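Xylose isomerase-like TIM barrel (Anabaena variabilis ATCC 29413, PDB 2QW5) binds a zinc ion and D-xylose at the mouth of its barrel and is probably a sugar or sugar-phosphate isomerase or epimerase. Local coordinates at residues Glu183-His187 with Trp188-Gly192; Met127-Val131 with Ile132-Val136; Pro145-Ser148 with Asp149-Glu153; Pro287-Thr290 with Asn291-Arg294. All coordinates share one frame; numbering follows the deposited sequence.

In the fold
All four contacts are local, each made within one continuous run of chain, and they follow one another in series without nesting or crossing. First comes contact 2, where the chain leaves strand 125-128 of the eight-stranded parallel barrel. Contact 3 lies further along the same connection, at the start of helix 148-176. After strand 179-182, contact 1 turns the next loop, and it touches contact 2 through Glu189 OE1 and Tyr134 OH, 2.7 Å apart. Contact 4 follows strand 278-280 and meets contact 1 where Leu293 packs on Glu189. Contacts 1 and 2 border the bound D-xylose, while contacts 1, 3 and 4 all reach the second subunit.

Contact 1: Glu183-His187 with Trp188-Gly192; sequences EPITH and WETPG. With ZN (zinc ion), chain D; XLS (D-xylose), chain C.
Three backbone N-H groups of the turn converge on Thr186. Its carbonyl O takes two of them: Glu189 N at 3.0 Å, standing above the carbonyl plane, and Thr190 N at 3.2 Å, lying in that plane. The hydroxyl takes the third, Trp188 N to Thr186 OG1 at 3.2 Å with a nearly straight N-H (162°). Asp223 bonds the same OG1. Ile185 makes the apolar contact, its CG2 meeting Thr190 CG2 at 3.5 Å and resting on Glu189 CB, the side chains crossing at about a right angle.

This loop after strand 179-182 of the TIM barrel carries pocket residues. Glu183 OE2 binds the zinc at 2.1 Å together with Asp216, Gln247, Glu281 and a water, while D-xylose O2 donates to Glu183 OE1 at 3.2 Å. Glu189 brings its carboxylate to the neighbouring sugar oxygen, OE1 2.9 Å from D-xylose O1 and hydrogen-bonded to Tyr134.

Among the rings, His187 sets CE1 over one face of the Trp188 indole, offset toward the rim, planes at 37°. With CG between backbone N and carbonyl carbon (chi1 67°), the imidazole runs beside the indole. His187 ND1 bonds Arg294 O of the second subunit, whose own Trp188 stacks on this one.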
# COMPACT_ATOMS: atom_id res chain seq x y z
N GLU A 183 6.18 -21.20 16.75
CA GLU A 183 6.64 -21.50 15.40
C GLU A 183 7.62 -20.47 14.83
O GLU A 183 7.29 -19.29 14.74
CB GLU A 183 5.41 -21.60 14.48
CG GLU A 183 5.73 -22.17 13.08
CD GLU A 183 4.53 -22.21 12.16
OE1 GLU A 183 3.52 -21.51 12.46
OE2 GLU A 183 4.64 -22.95 11.12
N PRO A 184 8.86 -20.90 14.46
CA PRO A 184 9.72 -20.05 13.64
C PRO A 184 9.05 -20.01 12.27
O PRO A 184 8.65 -21.05 11.76
CB PRO A 184 11.04 -20.83 13.56
CG PRO A 184 10.94 -21.90 14.58
CD PRO A 184 9.51 -22.19 14.75
N ILE A 185 8.86 -18.81 11.74
CA ILE A 185 8.17 -18.60 10.44
C ILE A 185 9.08 -17.76 9.56
O ILE A 185 9.67 -16.82 10.05
CB ILE A 185 6.81 -17.90 10.67
CG1 ILE A 185 5.82 -18.90 11.28
CG2 ILE A 185 6.21 -17.33 9.38
CD1 ILE A 185 4.50 -18.31 11.75
N THR A 186 9.14 -18.08 8.28
CA THR A 186 9.98 -17.39 7.32
C THR A 186 9.82 -15.89 7.32
O THR A 186 8.72 -15.37 7.55
CB THR A 186 9.74 -17.90 5.86
OG1 THR A 186 10.61 -17.18 4.97
CG2 THR A 186 8.30 -17.72 5.38
N HIS A 187 10.93 -15.20 7.09
CA HIS A 187 10.98 -13.74 6.90
C HIS A 187 9.99 -13.24 5.83
O HIS A 187 9.55 -12.10 5.89
CB HIS A 187 12.38 -13.30 6.46
CG HIS A 187 12.76 -13.78 5.09
ND1 HIS A 187 12.64 -12.99 3.96
CD2 HIS A 187 13.18 -14.99 4.65
CE1 HIS A 187 13.01 -13.68 2.91
NE2 HIS A 187 13.34 -14.90 3.29
N TRP A 188 9.68 -14.08 4.84
CA TRP A 188 8.67 -13.73 3.84
C TRP A 188 7.31 -13.44 4.43
O TRP A 188 6.57 -12.65 3.84
CB TRP A 188 8.56 -14.80 2.75
CG TRP A 188 9.63 -14.74 1.71
CD1 TRP A 188 10.58 -15.65 1.50
CD2 TRP A 188 9.84 -13.70 0.74
NE1 TRP A 188 11.38 -15.27 0.46
CE2 TRP A 188 10.94 -14.09 -0.04
CE3 TRP A 188 9.20 -12.49 0.45
CZ2 TRP A 188 11.43 -13.29 -1.10
CZ3 TRP A 188 9.68 -11.72 -0.63
CH2 TRP A 188 10.79 -12.13 -1.37
N GLU A 189 6.96 -14.11 5.54
CA GLU A 189 5.66 -13.96 6.18
C GLU A 189 5.60 -13.12 7.45
O GLU A 189 4.54 -12.63 7.73
CB GLU A 189 5.08 -15.32 6.55
CG GLU A 189 4.86 -16.26 5.39
CD GLU A 189 4.32 -17.60 5.85
OE1 GLU A 189 3.42 -17.63 6.71
OE2 GLU A 189 4.75 -18.61 5.31
N THR A 190 6.69 -12.93 8.20
CA THR A 190 6.56 -12.26 9.49
C THR A 190 7.93 -11.75 9.91
O THR A 190 8.90 -12.29 9.44
CB THR A 190 5.95 -13.28 10.52
OG1 THR A 190 5.30 -12.57 11.59
CG2 THR A 190 6.96 -14.29 11.04
N PRO A 191 8.01 -10.69 10.75
CA PRO A 191 9.33 -10.12 11.14
C PRO A 191 10.22 -10.97 12.03
O PRO A 191 11.46 -10.82 11.98
CB PRO A 191 8.95 -8.81 11.83
CG PRO A 191 7.61 -9.09 12.36
CD PRO A 191 6.92 -9.87 11.32
N GLY A 192 9.61 -11.86 12.81
CA GLY A 192 10.34 -12.79 13.65
C GLY A 192 9.45 -13.46 14.66
O GLY A 192 8.32 -13.05 14.81
ZN ZN D . 3.37 -24.11 9.86
C1 XLS C . 1.58 -19.73 8.76
C2 XLS C . 1.05 -19.36 10.14
C3 XLS C . -0.21 -18.42 10.11
C4 XLS C . -1.24 -18.72 11.19
O1 XLS C . 2.96 -19.90 8.42
O2 XLS C . 0.88 -20.51 10.97
O3 XLS C . -0.98 -18.34 8.91
O4 XLS C . -0.58 -18.77 12.42
O HOH W 1 3.02 -22.41 8.82

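Contact 2: Met127-Val131 with Ile132-Val136; sequences MGPIV and IPYGV. With XLS (D-xylose), chain C.
The Tyr134 ring lies against D-xylose, with sugar atom C3 3.7 Å above the ring plane and over its centre. Sugar atom O3 lies over the same face, and its closest ring atom is CZ at 3.8 Å. Lower down, near the root of the side chain, Pro129 CG approaches the ring obliquely and packs on Tyr134 CB at 3.6 Å. With CG anti to the backbone N (chi1 172°), the phenol stands up from the loop beside the sugar, its OH partnered by Glu189.

Pro129 touches the sugar as well: its CD comes within 3.0 Å of D-xylose O4. Pro129 is also the centre of an inverse gamma turn, marked by a weak bond from Ile130 N to Gly128 O, which bends the chain sharply as it leaves strand 125-128. Behind these two residues the loop doubles back round a water. That water accepts from Val131 N at 3.1 Å and donates to Ile132 O at 2.7 Å, joining two polar backbone atoms that do not bond each other directly. Val131 O, by contrast, is buried with no partner in the model. At the bend Val131 CG1 and Ile132 CG1 are 4.2 Å apart, and Ile132 continues outward to pack on Arg158 and Tyr159 of helix 148-176.

Pro133 to Val136 then form a type II beta turn with Gly135 at a positive phi of 68°, and Gly135 N bonds Thr190 OG1. The whole is a beta-alpha loop of a TIM barrel, lining the sugar pocket with a proline and a tyrosine.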
# COMPACT_ATOMS: atom_id res chain seq x y z
N MSE A 127 -0.27 -24.40 18.80
CA MSE A 127 0.94 -23.93 18.11
C MSE A 127 0.70 -22.66 17.33
O MSE A 127 -0.44 -22.33 17.04
CB MSE A 127 1.43 -24.98 17.11
CG MSE A 127 0.37 -25.36 16.06
SE MSE A 127 1.18 -25.59 14.42
CE MSE A 127 1.79 -23.80 13.96
N GLY A 128 1.78 -21.95 17.01
CA GLY A 128 1.69 -20.84 16.09
C GLY A 128 2.54 -19.67 16.51
O GLY A 128 3.35 -19.81 17.42
N PRO A 129 2.40 -18.53 15.79
CA PRO A 129 3.14 -17.31 16.03
C PRO A 129 2.53 -16.48 17.19
O PRO A 129 1.98 -15.39 16.99
CB PRO A 129 3.04 -16.60 14.68
CG PRO A 129 1.69 -17.03 14.16
CD PRO A 129 1.48 -18.39 14.63
N ILE A 130 2.76 -16.99 18.41
CA ILE A 130 2.18 -16.44 19.63
C ILE A 130 3.10 -15.46 20.43
O ILE A 130 2.76 -15.12 21.57
CB ILE A 130 1.61 -17.56 20.54
CG1 ILE A 130 2.69 -18.53 21.03
CG2 ILE A 130 0.45 -18.36 19.77
CD1 ILE A 130 2.22 -19.50 22.07
N VAL A 131 4.22 -15.04 19.83
CA VAL A 131 5.17 -14.08 20.45
C VAL A 131 5.03 -12.71 19.77
O VAL A 131 4.58 -11.74 20.37
CB VAL A 131 6.60 -14.62 20.39
CG1 VAL A 131 7.58 -13.65 21.10
CG2 VAL A 131 6.68 -16.05 20.99
N ILE A 132 5.45 -12.62 18.52
CA ILE A 132 5.36 -11.41 17.73
C ILE A 132 4.10 -11.63 16.83
O ILE A 132 3.97 -12.74 16.28
CB ILE A 132 6.59 -11.23 16.82
CG1 ILE A 132 7.92 -11.25 17.63
CG2 ILE A 132 6.48 -9.95 15.97
CD1 ILE A 132 8.04 -10.14 18.63
N PRO A 133 3.21 -10.62 16.71
CA PRO A 133 2.00 -10.70 15.87
C PRO A 133 2.30 -11.14 14.45
O PRO A 133 3.20 -10.59 13.83
CB PRO A 133 1.49 -9.26 15.87
CG PRO A 133 1.85 -8.77 17.22
CD PRO A 133 3.24 -9.33 17.43
N TYR A 134 1.54 -12.11 13.94
CA TYR A 134 1.83 -12.71 12.66
C TYR A 134 1.64 -11.72 11.52
O TYR A 134 0.57 -11.14 11.39
CB TYR A 134 0.96 -13.94 12.40
CG TYR A 134 1.10 -14.46 11.00
CD1 TYR A 134 2.21 -15.23 10.63
CD2 TYR A 134 0.13 -14.18 10.03
CE1 TYR A 134 2.37 -15.68 9.34
CE2 TYR A 134 0.30 -14.62 8.73
CZ TYR A 134 1.40 -15.37 8.40
OH TYR A 134 1.53 -15.81 7.12
N GLY A 135 2.67 -11.58 10.68
CA GLY A 135 2.64 -10.69 9.52
C GLY A 135 2.61 -9.20 9.75
O GLY A 135 2.39 -8.49 8.81
N VAL A 136 2.90 -8.74 10.98
CA VAL A 136 2.84 -7.36 11.34
C VAL A 136 4.27 -6.88 11.34
O VAL A 136 4.93 -6.83 12.38
CB VAL A 136 2.14 -7.12 12.72
CG1 VAL A 136 2.09 -5.61 13.09
CG2 VAL A 136 0.71 -7.70 12.72
C1 XLS C . 1.58 -19.73 8.76
C2 XLS C . 1.05 -19.36 10.14
C3 XLS C . -0.21 -18.42 10.11
C4 XLS C . -1.24 -18.72 11.19
O1 XLS C . 2.96 -19.90 8.42
O2 XLS C . 0.88 -20.51 10.97
O3 XLS C . -0.98 -18.34 8.91
O4 XLS C . -0.58 -18.77 12.42
O HOH W 2 5.21 -15.06 16.90

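Contact 3: Pro145-Ser148 with Asp149-Glu153; sequences PIWS and DELQE
Asp149 begins the run by pairing with Ser148: its OD1 lies 2.9 Å from Ser148 OG, although the single hydroxyl proton also has Arg297 O of the second subunit within reach. The same OD1 accepts from Lys299 N of that subunit. Glu150 comes next, its extended chain passing along Ile146 so that CG lies 3.8 Å from Ile146 CG2. The carboxylate oxygen OE1 then accepts from two waters, one of which also donates to Pro145 O while the other accepts from Trp147 N at 2.8 Å. The acidic group is thus tied through solvent to the backbone of the incoming loop.

Leu151 N makes the first i to i-4 bond across the contact, to Trp147 O at 3.0 Å, straight at the hydrogen (167°) but far above the carbonyl plane. Ile146 CG2 tucks against this backbone, 3.6 Å from Leu151 N, and Leu151 CD2 reaches the Trp147 ring obliquely at CE3. Gln152 N follows with a bond to Ser148 O at 2.9 Å, nearly along the C=O axis.

Here the long connection from strand 125-128, whose Phe137 meets Trp147 and whose Pro138 touches Leu151, enters helix 148-176 on the outside of the barrel.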
# COMPACT_ATOMS: atom_id res chain seq x y z
N PRO A 145 9.28 1.32 6.51
CA PRO A 145 9.63 -0.02 6.99
C PRO A 145 10.90 -0.07 7.86
O PRO A 145 11.79 0.79 7.76
CB PRO A 145 9.84 -0.81 5.69
CG PRO A 145 8.99 -0.16 4.74
CD PRO A 145 9.21 1.31 5.04
N ILE A 146 10.95 -1.10 8.68
CA ILE A 146 12.09 -1.37 9.56
C ILE A 146 12.57 -2.80 9.27
O ILE A 146 11.85 -3.79 9.53
CB ILE A 146 11.75 -1.21 11.06
CG1 ILE A 146 11.24 0.21 11.37
CG2 ILE A 146 12.99 -1.51 11.92
CD1 ILE A 146 10.49 0.36 12.70
N TRP A 147 13.80 -2.89 8.76
CA TRP A 147 14.42 -4.16 8.38
C TRP A 147 15.83 -4.36 8.93
O TRP A 147 16.40 -3.45 9.55
CB TRP A 147 14.47 -4.22 6.84
CG TRP A 147 13.17 -4.20 6.13
CD1 TRP A 147 12.67 -3.20 5.36
CD2 TRP A 147 12.20 -5.24 6.12
NE1 TRP A 147 11.43 -3.55 4.87
CE2 TRP A 147 11.13 -4.81 5.31
CE3 TRP A 147 12.13 -6.50 6.70
CZ2 TRP A 147 9.99 -5.60 5.09
CZ3 TRP A 147 11.04 -7.29 6.46
CH2 TRP A 147 9.97 -6.82 5.68
N SER A 148 16.37 -5.55 8.67
CA SER A 148 17.75 -5.94 8.89
C SER A 148 18.26 -5.52 10.27
O SER A 148 17.58 -5.78 11.28
CB SER A 148 18.63 -5.45 7.70
OG SER A 148 20.00 -5.86 7.83
N ASP A 149 19.41 -4.86 10.35
CA ASP A 149 20.00 -4.57 11.65
C ASP A 149 19.09 -3.81 12.57
O ASP A 149 18.96 -4.19 13.74
CB ASP A 149 21.34 -3.85 11.51
CG ASP A 149 22.36 -4.68 10.76
OD1 ASP A 149 22.12 -4.99 9.56
OD2 ASP A 149 23.40 -5.04 11.34
N GLU A 150 18.43 -2.79 12.02
CA GLU A 150 17.49 -1.97 12.78
C GLU A 150 16.31 -2.84 13.31
O GLU A 150 15.92 -2.73 14.46
CB GLU A 150 16.97 -0.82 11.92
CG GLU A 150 16.23 0.24 12.71
CD GLU A 150 15.63 1.33 11.86
OE1 GLU A 150 15.59 1.23 10.60
OE2 GLU A 150 15.15 2.31 12.49
N LEU A 151 15.77 -3.70 12.47
CA LEU A 151 14.72 -4.61 12.90
C LEU A 151 15.19 -5.53 14.03
O LEU A 151 14.46 -5.73 15.01
CB LEU A 151 14.18 -5.48 11.72
CG LEU A 151 13.12 -6.49 12.10
CD1 LEU A 151 11.90 -5.80 12.77
CD2 LEU A 151 12.70 -7.27 10.83
N GLN A 152 16.40 -6.07 13.92
CA GLN A 152 16.94 -6.99 14.95
C GLN A 152 17.12 -6.27 16.31
O GLN A 152 16.83 -6.86 17.33
CB GLN A 152 18.24 -7.69 14.47
CG GLN A 152 17.98 -8.70 13.31
CD GLN A 152 17.01 -9.82 13.66
OE1 GLN A 152 17.00 -10.29 14.80
NE2 GLN A 152 16.15 -10.24 12.70
N GLU A 153 17.52 -5.01 16.30
CA GLU A 153 17.63 -4.20 17.53
C GLU A 153 16.25 -3.97 18.16
O GLU A 153 16.10 -4.13 19.38
CB GLU A 153 18.36 -2.87 17.29
CG GLU A 153 19.81 -3.02 16.95
CD GLU A 153 20.60 -3.72 18.08
OE1 GLU A 153 20.49 -3.34 19.28
OE2 GLU A 153 21.31 -4.68 17.78
O HOH W 3 13.21 2.67 9.16
O HOH W 4 15.31 -0.55 8.20

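Contact 4: Pro287-Thr290 with Asn291-Arg294; sequences PAFT and NSLR
A Schellman motif ends the short, weakly bonded helix 287-290, with Arg294 as its C-prime residue. The positive phi of Arg294 (53°) turns the chain away, while its N makes a weak bond to Asn291 O. Its side chain reaches the second subunit, where NH1 bonds Trp188 O. The firm link across the contact is Leu293 N to Phe289 O, 2.9 Å long and 157° at the hydrogen. Leu293 folds back over the same turn: its CB sits 3.4 Å from Phe289 O, and its CD1 comes within 4.2 Å of Phe289 CB.

Ser292 meets the first segment through its hydroxyl and, by way of a water, its backbone N. With chi1 at 64°, its OG lies at the edge of the Phe289 ring, near the ring plane and 4.0 Å from CD1. A weak bond at 3.4 Å may run from this OG to Ala288 O. The water accepts from Ser292 N at 2.8 Å and donates weakly to that same Ala288 O.

Phe289 meets Phe283 and Phe16 in edge-to-face pairs, the nearest atoms of its side chain and D-xylose about 4 Å apart, and Leu293 packs on Glu189. In the chain the turn lies between strand 278-280 and helix 314-332.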
# COMPACT_ATOMS: atom_id res chain seq x y z
N PRO A 287 -9.03 -17.65 -0.65
CA PRO A 287 -8.92 -16.19 -0.47
C PRO A 287 -8.06 -15.71 0.71
O PRO A 287 -7.32 -14.73 0.57
CB PRO A 287 -10.38 -15.77 -0.32
CG PRO A 287 -11.10 -16.73 -1.23
CD PRO A 287 -10.44 -18.04 -0.92
N ALA A 288 -8.07 -16.43 1.83
CA ALA A 288 -7.26 -16.03 2.97
C ALA A 288 -5.74 -16.03 2.72
O ALA A 288 -5.04 -15.27 3.39
CB ALA A 288 -7.61 -16.84 4.22
N PHE A 289 -5.25 -16.83 1.75
CA PHE A 289 -3.83 -16.99 1.51
C PHE A 289 -3.28 -16.51 0.18
O PHE A 289 -2.08 -16.36 0.09
CB PHE A 289 -3.43 -18.47 1.71
CG PHE A 289 -3.70 -18.98 3.10
CD1 PHE A 289 -3.18 -18.31 4.20
CD2 PHE A 289 -4.47 -20.11 3.31
CE1 PHE A 289 -3.44 -18.75 5.50
CE2 PHE A 289 -4.74 -20.55 4.61
CZ PHE A 289 -4.22 -19.87 5.69
N THR A 290 -4.12 -16.30 -0.83
CA THR A 290 -3.61 -15.94 -2.17
C THR A 290 -2.72 -14.70 -2.17
O THR A 290 -1.60 -14.71 -2.71
CB THR A 290 -4.75 -15.86 -3.21
OG1 THR A 290 -5.83 -15.11 -2.65
CG2 THR A 290 -5.21 -17.24 -3.54
N ASN A 291 -3.16 -13.67 -1.45
CA ASN A 291 -2.35 -12.45 -1.33
C ASN A 291 -1.20 -12.55 -0.31
O ASN A 291 -0.10 -12.19 -0.65
CB ASN A 291 -3.24 -11.24 -1.01
CG ASN A 291 -2.55 -9.90 -1.31
OD1 ASN A 291 -2.32 -9.11 -0.41
ND2 ASN A 291 -2.20 -9.67 -2.54
N SER A 292 -1.47 -13.04 0.90
CA SER A 292 -0.45 -13.09 1.97
C SER A 292 0.71 -14.03 1.68
O SER A 292 1.84 -13.74 2.07
CB SER A 292 -1.08 -13.43 3.33
OG SER A 292 -1.64 -14.71 3.31
N LEU A 293 0.42 -15.14 0.98
CA LEU A 293 1.45 -16.11 0.53
C LEU A 293 1.85 -15.96 -0.96
O LEU A 293 2.67 -16.74 -1.45
CB LEU A 293 1.04 -17.53 0.85
CG LEU A 293 0.76 -17.87 2.34
CD1 LEU A 293 0.62 -19.34 2.50
CD2 LEU A 293 1.85 -17.36 3.26
N ARG A 294 1.26 -14.98 -1.67
CA ARG A 294 1.59 -14.68 -3.08
C ARG A 294 1.48 -15.93 -3.92
O ARG A 294 2.43 -16.37 -4.55
CB ARG A 294 2.97 -14.00 -3.18
CG ARG A 294 2.93 -12.64 -2.47
CD ARG A 294 4.26 -11.94 -2.57
NE ARG A 294 4.12 -10.56 -2.16
CZ ARG A 294 5.10 -9.67 -2.06
NH1 ARG A 294 6.37 -9.98 -2.25
NH2 ARG A 294 4.80 -8.42 -1.71
O HOH W 5 -4.26 -13.38 1.33